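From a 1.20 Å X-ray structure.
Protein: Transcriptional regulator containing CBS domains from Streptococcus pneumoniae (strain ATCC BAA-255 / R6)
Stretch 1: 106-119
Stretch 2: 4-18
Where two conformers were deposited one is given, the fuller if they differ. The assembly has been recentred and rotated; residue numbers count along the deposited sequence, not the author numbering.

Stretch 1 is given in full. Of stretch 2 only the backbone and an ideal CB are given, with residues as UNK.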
# COMPACT_ATOMS: atom_id res chain seq x y z
N THR A 106 5.47 -9.08 6.63
CA THR A 106 5.66 -7.74 7.24
C THR A 106 6.00 -6.71 6.14
O THR A 106 6.60 -7.07 5.09
CB THR A 106 6.73 -7.75 8.34
OG1 THR A 106 7.97 -8.20 7.79
CG2 THR A 106 6.31 -8.61 9.52
N LEU A 107 5.59 -5.47 6.37
CA LEU A 107 5.70 -4.40 5.35
C LEU A 107 7.13 -3.89 5.13
O LEU A 107 7.79 -3.51 6.11
CB LEU A 107 4.80 -3.23 5.76
CG LEU A 107 4.70 -2.09 4.75
CD1 LEU A 107 4.03 -2.54 3.47
CD2 LEU A 107 3.95 -0.92 5.35
N LEU A 108 7.51 -3.78 3.86
CA LEU A 108 8.76 -3.12 3.43
C LEU A 108 8.42 -1.76 2.80
O LEU A 108 9.20 -0.80 2.97
CB LEU A 108 9.49 -4.00 2.41
CG LEU A 108 10.11 -5.27 2.99
CD1 LEU A 108 10.59 -6.16 1.86
CD2 LEU A 108 11.23 -4.93 3.95
N GLY A 109 7.33 -1.68 2.04
CA GLY A 109 7.01 -0.43 1.35
C GLY A 109 5.99 -0.69 0.28
O GLY A 109 5.16 -1.60 0.45
N VAL A 110 6.04 0.08 -0.80
CA VAL A 110 5.04 -0.09 -1.89
C VAL A 110 5.70 0.08 -3.25
O VAL A 110 6.78 0.69 -3.35
CB VAL A 110 3.91 0.95 -1.78
CG1 VAL A 110 3.25 0.99 -0.42
CG2 VAL A 110 4.37 2.34 -2.21
N VAL A 111 5.04 -0.44 -4.28
CA VAL A 111 5.38 -0.10 -5.69
C VAL A 111 4.18 0.67 -6.24
O VAL A 111 3.02 0.29 -5.96
CB VAL A 111 5.73 -1.30 -6.58
CG1 VAL A 111 6.97 -2.00 -6.09
CG2 VAL A 111 4.60 -2.28 -6.75
N THR A 112 4.45 1.76 -6.94
CA THR A 112 3.36 2.59 -7.50
C THR A 112 3.20 2.31 -8.99
O THR A 112 4.19 1.99 -9.68
CB THR A 112 3.58 4.09 -7.28
OG1 THR A 112 4.66 4.46 -8.14
CG2 THR A 112 3.85 4.45 -5.83
N ARG A 113 1.99 2.52 -9.49
CA ARG A 113 1.67 2.31 -10.92
C ARG A 113 2.55 3.20 -11.80
O ARG A 113 3.11 2.70 -12.79
CB ARG A 113 0.19 2.61 -11.16
CG ARG A 113 -0.28 2.30 -12.57
CD ARG A 113 -1.71 2.80 -12.75
NE ARG A 113 -2.18 2.43 -14.07
CZ ARG A 113 -2.89 1.34 -14.36
NH1 ARG A 113 -3.24 0.47 -13.42
NH2 ARG A 113 -3.22 1.09 -15.62
N ARG A 114 2.69 4.48 -11.44
CA ARG A 114 3.47 5.39 -12.31
C ARG A 114 4.92 4.88 -12.43
O ARG A 114 5.47 4.91 -13.53
CB ARG A 114 3.46 6.82 -11.76
CG ARG A 114 3.92 7.86 -12.76
CD ARG A 114 4.47 9.15 -12.17
NE ARG A 114 5.92 9.10 -11.97
CZ ARG A 114 6.54 8.70 -10.86
NH1 ARG A 114 5.85 8.31 -9.80
NH2 ARG A 114 7.86 8.71 -10.81
N ASP A 115 5.52 4.44 -11.33
CA ASP A 115 6.93 3.98 -11.43
C ASP A 115 7.01 2.72 -12.29
O ASP A 115 7.94 2.60 -13.09
CB ASP A 115 7.51 3.75 -10.04
CG ASP A 115 7.74 5.03 -9.26
OD1 ASP A 115 7.97 6.08 -9.90
OD2 ASP A 115 7.74 4.97 -8.01
N VAL A 116 6.05 1.81 -12.14
CA VAL A 116 6.08 0.54 -12.91
C VAL A 116 5.89 0.83 -14.39
O VAL A 116 6.61 0.30 -15.23
CB VAL A 116 5.02 -0.44 -12.37
CG1 VAL A 116 4.79 -1.60 -13.33
CG2 VAL A 116 5.37 -0.94 -10.98
N MSE A 117 4.97 1.74 -14.71
CA MSE A 117 4.69 1.98 -16.12
C MSE A 117 5.82 2.76 -16.78
O MSE A 117 6.11 2.56 -17.96
CB MSE A 117 3.38 2.74 -16.29
CG MSE A 117 2.14 1.98 -15.84
SE MSE A 117 2.08 0.07 -16.34
CE MSE A 117 1.12 -0.75 -14.86
N GLU A 118 6.44 3.68 -16.03
CA GLU A 118 7.50 4.51 -16.59
C GLU A 118 8.76 3.67 -16.78
O GLU A 118 9.53 3.97 -17.71
CB GLU A 118 7.72 5.75 -15.72
CG GLU A 118 6.57 6.75 -15.83
CD GLU A 118 6.73 8.03 -15.03
OE1 GLU A 118 7.68 8.12 -14.24
OE2 GLU A 118 5.89 8.94 -15.21
N LYS A 119 8.97 2.64 -15.94
CA LYS A 119 10.15 1.74 -16.04
C LYS A 119 9.71 0.34 -16.48
O LYS A 119 10.38 -0.23 -17.37
CB LYS A 119 10.92 1.67 -14.72
CG LYS A 119 11.59 2.97 -14.28
CD LYS A 119 10.69 3.96 -13.60
CE LYS A 119 11.44 5.20 -13.16
NZ LYS A 119 10.59 6.08 -12.32
N UNK A 4 13.32 -6.08 -11.16
CA UNK A 4 12.53 -6.58 -10.01
C UNK A 4 11.98 -5.41 -9.17
O UNK A 4 12.41 -4.27 -9.35
CB UNK A 4 13.39 -7.49 -9.13
N UNK A 5 11.05 -5.74 -8.27
CA UNK A 5 10.45 -4.77 -7.31
C UNK A 5 11.54 -4.05 -6.51
O UNK A 5 11.41 -2.85 -6.26
CB UNK A 5 9.49 -5.48 -6.35
N UNK A 6 12.59 -4.77 -6.11
CA UNK A 6 13.66 -4.16 -5.29
C UNK A 6 14.17 -2.84 -5.91
O UNK A 6 14.43 -1.89 -5.16
CB UNK A 6 14.82 -5.14 -5.13
N UNK A 7 14.27 -2.79 -7.23
CA UNK A 7 14.87 -1.62 -7.92
C UNK A 7 13.93 -0.41 -7.96
O UNK A 7 14.45 0.70 -8.08
CB UNK A 7 15.26 -2.00 -9.35
N UNK A 8 12.62 -0.63 -7.81
CA UNK A 8 11.57 0.42 -8.02
C UNK A 8 10.77 0.77 -6.77
O UNK A 8 10.10 1.82 -6.79
CB UNK A 8 10.59 -0.04 -9.10
N UNK A 9 10.84 -0.04 -5.72
CA UNK A 9 9.87 0.16 -4.62
C UNK A 9 10.24 1.38 -3.76
O UNK A 9 11.39 1.86 -3.79
CB UNK A 9 9.80 -1.09 -3.74
N UNK A 10 9.24 1.89 -3.07
CA UNK A 10 9.37 3.03 -2.14
C UNK A 10 9.24 2.55 -0.70
O UNK A 10 8.20 2.00 -0.33
CB UNK A 10 8.32 4.10 -2.44
N UNK A 11 10.28 2.69 0.14
CA UNK A 11 10.18 2.29 1.54
C UNK A 11 8.98 2.93 2.24
O UNK A 11 8.60 4.04 1.90
CB UNK A 11 11.47 2.66 2.28
N UNK A 12 8.43 2.24 3.25
CA UNK A 12 7.16 2.68 3.89
C UNK A 12 7.24 4.09 4.49
O UNK A 12 6.23 4.80 4.46
CB UNK A 12 6.77 1.69 4.99
N UNK A 13 8.38 4.49 5.06
CA UNK A 13 8.43 5.86 5.64
C UNK A 13 8.42 6.95 4.56
O UNK A 13 8.02 8.08 4.89
CB UNK A 13 9.68 6.02 6.51
N UNK A 14 8.84 6.63 3.33
CA UNK A 14 8.86 7.63 2.24
C UNK A 14 7.45 7.78 1.67
O UNK A 14 6.97 8.92 1.54
CB UNK A 14 9.84 7.23 1.14
N UNK A 15 6.82 6.64 1.35
CA UNK A 15 5.50 6.63 0.68
C UNK A 15 4.35 6.90 1.66
O UNK A 15 3.40 7.66 1.34
CB UNK A 15 5.27 5.28 -0.01
N UNK A 16 4.44 6.30 2.83
CA UNK A 16 3.37 6.40 3.84
C UNK A 16 2.78 5.05 4.19
O UNK A 16 2.68 4.16 3.33
CB UNK A 16 2.26 7.32 3.34
N UNK A 17 2.35 4.93 5.43
CA UNK A 17 1.64 3.70 5.86
C UNK A 17 0.76 4.09 7.04
O UNK A 17 0.99 5.11 7.69
CB UNK A 17 2.61 2.58 6.24
N UNK A 18 -0.24 3.25 7.29
CA UNK A 18 -1.11 3.44 8.47
C UNK A 18 -1.08 2.20 9.36
O UNK A 18 -0.72 1.13 8.89
CB UNK A 18 -2.55 3.74 8.04

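Position 4 has nothing of stretch 1 within 5.5 Å of its ideal CB, so this contact sets no rule there; the residue is T4. At position 5 the CA-to-CB bond runs sideways and the CB lies 4.3 Å from V111 CG1, which invites a compact apolar group such as valine, isoleucine or leucine. V5 meets the need, its CG1 packing 3.5 Å from V111 CG1. Positions 6 and 7 look into space that stretch 1 leaves empty, where almost any polar residue would serve; they are E6 and K7.

Position 8 points toward the terminal helix, its CB 5.0 Å from D115 CB and 5.1 Å from V111 CG1. That gap leaves room for a long apolar side chain, leucine or methionine rather than alanine. L8 fills it: CD2 lies 3.6 Å from K119 CD and 3.9 Å from D115 O, while CD1 comes within 4.4 Å of V116 CA. Its carbonyl receives a water that also donates to D115 OD2 and accepts from T112 N.

Position 9 leaves sideways, its CB 3.5 Å from V110 O and 3.8 Å from V111 CG1. A flat side chain could lie along the strand, so an aromatic is a good guess, though a branched aliphatic could also cover V111. Y9 sets its ring edge against G109 CA (4.2 Å from CD2) and brings CE2 4.1 Å from L108 CB; a water links its OH to L108 O. An ideal CB on G109 would fall 3.1 Å from Y9 CD2 and 2.1 Å from the backbone O of position 10.

Position 10 pairs antiparallel with V110, its N donating to V110 O (2.8 Å) and its O accepting from V110 N (2.9 Å). Its side chain shares a face of the sheet with that of V110, and the carboxylate of D115 lies farther along. A long cation, lysine or arginine, is the natural answer. R10 extends so that NE reaches D115 OD2 at 2.8 Å, a salt bridge to which NH2 adds a bond to the same oxygen at 3.0 Å. R114 NH1 sits 3.5 Å from R10 NH2, like charges brought close beside the shared acid.

Position 11 points away, and its phi of -53° at the N-cap suits proline among others; P11 is there, its CA 3.5 Å from L108 O. Position 12 donates its N to L108 O (3.1 Å), and its CB lies 3.9 Å from L107 CD2, favouring a small residue. S12 fits, with a water joining its OG to L107 O.

Positions 13 and 14 find no partner in stretch 1: H13 and E14. Position 15 points toward V110, its CB 3.8 Å from CG2; a large apolar or aromatic group suits. Y15 receives V110 CG2 over its ring face, 3.5 Å from the centroid, and CE1 approaches T112 CG2 (3.8 Å).

Position 16, at phi 120° and psi 148°, calls for glycine: G16. Position 17 points toward L107, and many apolar residues could cover it; F17 CB lies 3.9 Å from L107 CD2, but its ring leads away. Position 18, L18, turns away.

Stretch 2 4-18: TVEKLYRPSHEYGFL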
# COMPACT_ATOMS: atom_id res chain seq x y z
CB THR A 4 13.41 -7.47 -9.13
OG1 THR A 4 14.46 -6.62 -8.69
CG2 THR A 4 13.97 -8.68 -9.86
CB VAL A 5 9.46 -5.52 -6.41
CG1 VAL A 5 9.06 -4.72 -5.19
CG2 VAL A 5 8.23 -5.95 -7.21
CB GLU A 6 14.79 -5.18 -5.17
CG GLU A 6 15.85 -4.80 -4.15
CD GLU A 6 16.87 -5.89 -3.88
OE1 GLU A 6 17.01 -6.82 -4.71
OE2 GLU A 6 17.53 -5.81 -2.83
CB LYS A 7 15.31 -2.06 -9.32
CG LYS A 7 16.31 -3.22 -9.34
CD LYS A 7 16.83 -3.61 -10.71
CE LYS A 7 17.76 -4.81 -10.68
NZ LYS A 7 18.22 -5.17 -12.04
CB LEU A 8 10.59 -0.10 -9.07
CG LEU A 8 11.00 0.09 -10.53
CD1 LEU A 8 10.04 -0.66 -11.45
CD2 LEU A 8 11.01 1.56 -10.87
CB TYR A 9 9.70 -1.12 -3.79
CG TYR A 9 10.63 -1.26 -2.62
CD1 TYR A 9 11.97 -1.57 -2.81
CD2 TYR A 9 10.17 -1.09 -1.32
CE1 TYR A 9 12.82 -1.71 -1.72
CE2 TYR A 9 11.02 -1.21 -0.24
CZ TYR A 9 12.34 -1.53 -0.44
OH TYR A 9 13.18 -1.66 0.63
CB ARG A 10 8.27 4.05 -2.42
CG ARG A 10 8.35 4.62 -3.83
CD ARG A 10 7.21 5.55 -4.15
NE ARG A 10 7.33 6.13 -5.48
CZ ARG A 10 7.62 7.40 -5.74
NH1 ARG A 10 7.70 8.28 -4.76
NH2 ARG A 10 7.84 7.78 -6.99
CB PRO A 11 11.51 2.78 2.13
CG PRO A 11 12.47 2.62 0.98
CD PRO A 11 11.66 3.07 -0.23
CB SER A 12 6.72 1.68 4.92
OG SER A 12 7.70 1.54 5.94
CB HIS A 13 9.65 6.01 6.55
CG HIS A 13 10.92 5.76 5.83
ND1 HIS A 13 11.47 4.49 5.75
CD2 HIS A 13 11.74 6.58 5.15
CE1 HIS A 13 12.59 4.56 5.05
NE2 HIS A 13 12.78 5.82 4.67
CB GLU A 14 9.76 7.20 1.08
CG GLU A 14 11.23 7.03 1.43
CD GLU A 14 12.07 6.60 0.24
OE1 GLU A 14 11.56 6.60 -0.91
OE2 GLU A 14 13.24 6.23 0.45
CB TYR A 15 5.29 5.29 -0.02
CG TYR A 15 3.95 5.23 -0.69
CD1 TYR A 15 3.75 5.78 -1.94
CD2 TYR A 15 2.85 4.68 -0.03
CE1 TYR A 15 2.50 5.77 -2.54
CE2 TYR A 15 1.60 4.64 -0.64
CZ TYR A 15 1.42 5.19 -1.89
OH TYR A 15 0.19 5.18 -2.49
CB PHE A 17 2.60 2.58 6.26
CG PHE A 17 3.37 2.88 7.52
CD1 PHE A 17 4.51 3.68 7.51
CD2 PHE A 17 2.95 2.35 8.73
CE1 PHE A 17 5.19 3.96 8.68
CE2 PHE A 17 3.63 2.63 9.91
CZ PHE A 17 4.75 3.43 9.88
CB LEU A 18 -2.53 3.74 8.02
CG LEU A 18 -2.72 5.19 7.58
CD1 LEU A 18 -3.76 5.33 6.51
CD2 LEU A 18 -3.02 6.10 8.76
O HOH W 1 7.25 2.51 -6.82
O HOH W 2 11.95 -1.15 3.23
O HOH W 3 7.84 -0.77 6.80
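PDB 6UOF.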